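Local coordinates for protein AgaA (Rhizobium radiobacter, PDB 6HLX) that binds the opine agropinic acid as the periplasmic substrate-binding protein of an ABC transporter, serving its import into the bacterium, at residues D387-Y392 with K431-F436. Sequence-based numbering, arbitrary orientation.
Sequences DWLSNY and KIYDAF
Leu389 reaches the aromatic rings of Tyr433 and Phe436 in a small, buried helix-to-helix contact, joining the short helix 388-393 to the long helix 426-443 in this family 5 solute-binding protein. The methyl CD1 does most of the touching, 3.7 Å from CE2 of Phe436 and 3.9 Å from CD1 of Tyr433, and meets both rings obliquely. The other methyl of Leu389, CD2, also approaches Phe436 while lying over one face of the neighbouring Trp388 ring, offset toward its rim; leucine suits this place because its fork lets each methyl meet two rings. Phe436 follows Tyr433 by three residues, just under one turn, which puts both on the side facing 388-393. With CG anti to the backbone N (chi1 156°), the phenylalanine ring is carried to the leucine; there it also packs against Ile413 and Leu417 of helix 411-422.

Alongside, a water donates to Asp387 OD1 (2.7 Å) and accepts from Tyr433 OH (2.6 Å). The same OD1 accepts from Ser390 OG at 2.7 Å, on its syn side but 27° out of the carboxylate plane, and forms a salt bridge with Arg421 NE, whose NH2 hydrogen-bonds to Ser390 OG. Arg429 NH1 hydrogen-bonds to the tyrosine hydroxyl. Tyrosine thus offers carbon to the leucine and a hydroxyl to the water. Leucine-aromatic packing and a water-bridged polar link therefore join the helices, and Arg421, Ser390 and the water probably keep the buried carboxylate ionised.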
# COMPACT_ATOMS: atom_id res chain seq x y z
N ASP A 387 11.73 -7.06 -5.06
CA ASP A 387 11.98 -5.65 -5.38
C ASP A 387 11.00 -4.68 -4.71
O ASP A 387 11.15 -3.46 -4.88
CB ASP A 387 12.08 -5.40 -6.90
CG ASP A 387 12.65 -4.02 -7.22
OD1 ASP A 387 13.73 -3.69 -6.70
OD2 ASP A 387 11.97 -3.26 -7.94
N TRP A 388 10.04 -5.19 -3.90
CA TRP A 388 9.20 -4.28 -3.10
C TRP A 388 10.14 -3.39 -2.26
O TRP A 388 9.81 -2.25 -1.93
CB TRP A 388 8.25 -5.06 -2.17
CG TRP A 388 8.90 -5.79 -1.01
CD1 TRP A 388 9.29 -7.10 -0.99
CD2 TRP A 388 9.11 -5.28 0.32
NE1 TRP A 388 9.76 -7.44 0.27
CE2 TRP A 388 9.64 -6.34 1.10
CE3 TRP A 388 8.88 -4.03 0.94
CZ2 TRP A 388 9.92 -6.20 2.48
CZ3 TRP A 388 9.18 -3.88 2.30
CH2 TRP A 388 9.72 -4.95 3.04
N LEU A 389 11.33 -3.91 -1.92
CA LEU A 389 12.33 -3.18 -1.14
C LEU A 389 12.77 -1.87 -1.77
O LEU A 389 13.11 -0.93 -1.04
CB LEU A 389 13.55 -4.09 -0.88
CG LEU A 389 13.26 -5.30 0.03
CD1 LEU A 389 14.36 -6.39 -0.11
CD2 LEU A 389 13.08 -4.85 1.51
N SER A 390 12.82 -1.79 -3.13
CA SER A 390 13.29 -0.54 -3.78
C SER A 390 12.39 0.64 -3.42
O SER A 390 12.88 1.74 -3.21
CB SER A 390 13.33 -0.68 -5.29
OG SER A 390 14.51 -1.34 -5.69
N ASN A 391 11.08 0.38 -3.34
CA ASN A 391 10.11 1.41 -3.01
C ASN A 391 10.39 2.03 -1.62
O ASN A 391 10.19 3.22 -1.43
CB ASN A 391 8.71 0.82 -3.10
CG ASN A 391 7.60 1.79 -2.77
OD1 ASN A 391 7.56 2.96 -3.25
ND2 ASN A 391 6.71 1.34 -1.92
N TYR A 392 10.93 1.21 -0.68
CA TYR A 392 11.29 1.63 0.67
C TYR A 392 12.70 2.21 0.79
O TYR A 392 12.91 3.13 1.58
CB TYR A 392 11.18 0.41 1.63
CG TYR A 392 9.75 0.13 2.01
CD1 TYR A 392 8.87 -0.50 1.11
CD2 TYR A 392 9.25 0.50 3.25
CE1 TYR A 392 7.53 -0.69 1.42
CE2 TYR A 392 7.91 0.30 3.58
CZ TYR A 392 7.06 -0.30 2.67
OH TYR A 392 5.72 -0.42 2.98
N LYS A 431 21.50 -14.14 -2.99
CA LYS A 431 22.80 -13.68 -2.46
C LYS A 431 22.81 -12.14 -2.40
O LYS A 431 23.40 -11.55 -1.49
CB LYS A 431 23.95 -14.12 -3.38
CG LYS A 431 24.11 -15.64 -3.54
CD LYS A 431 25.32 -15.91 -4.43
CE LYS A 431 25.50 -17.36 -4.80
NZ LYS A 431 26.68 -17.55 -5.68
N ILE A 432 22.21 -11.50 -3.42
CA ILE A 432 22.14 -10.05 -3.53
C ILE A 432 21.26 -9.49 -2.40
O ILE A 432 21.68 -8.56 -1.71
CB ILE A 432 21.62 -9.64 -4.94
CG1 ILE A 432 22.60 -10.10 -6.04
CG2 ILE A 432 21.39 -8.13 -5.00
CD1 ILE A 432 21.93 -10.23 -7.41
N TYR A 433 20.05 -10.03 -2.23
CA TYR A 433 19.16 -9.52 -1.17
C TYR A 433 19.72 -9.80 0.23
O TYR A 433 19.52 -8.98 1.14
CB TYR A 433 17.72 -10.02 -1.36
CG TYR A 433 17.10 -9.41 -2.60
CD1 TYR A 433 16.76 -8.06 -2.65
CD2 TYR A 433 16.94 -10.16 -3.76
CE1 TYR A 433 16.23 -7.48 -3.80
CE2 TYR A 433 16.41 -9.60 -4.92
CZ TYR A 433 16.07 -8.25 -4.94
OH TYR A 433 15.61 -7.67 -6.09
N ASP A 434 20.45 -10.92 0.41
CA ASP A 434 21.09 -11.22 1.70
C ASP A 434 22.14 -10.15 2.03
O ASP A 434 22.22 -9.71 3.19
CB ASP A 434 21.73 -12.61 1.69
CG ASP A 434 20.75 -13.77 1.74
OD1 ASP A 434 19.59 -13.57 2.19
OD2 ASP A 434 21.14 -14.89 1.32
N ALA A 435 22.94 -9.72 1.03
CA ALA A 435 23.93 -8.66 1.24
C ALA A 435 23.22 -7.31 1.48
O ALA A 435 23.66 -6.52 2.32
CB ALA A 435 24.88 -8.56 0.04
N PHE A 436 22.09 -7.08 0.78
CA PHE A 436 21.30 -5.85 0.95
C PHE A 436 20.82 -5.77 2.42
O PHE A 436 20.91 -4.71 3.04
CB PHE A 436 20.08 -5.84 -0.00
CG PHE A 436 18.97 -4.94 0.52
CD1 PHE A 436 19.02 -3.56 0.33
CD2 PHE A 436 17.92 -5.47 1.27
CE1 PHE A 436 18.04 -2.73 0.89
CE2 PHE A 436 16.96 -4.63 1.84
CZ PHE A 436 17.02 -3.27 1.63
O HOH W 1 15.98 -5.05 -6.06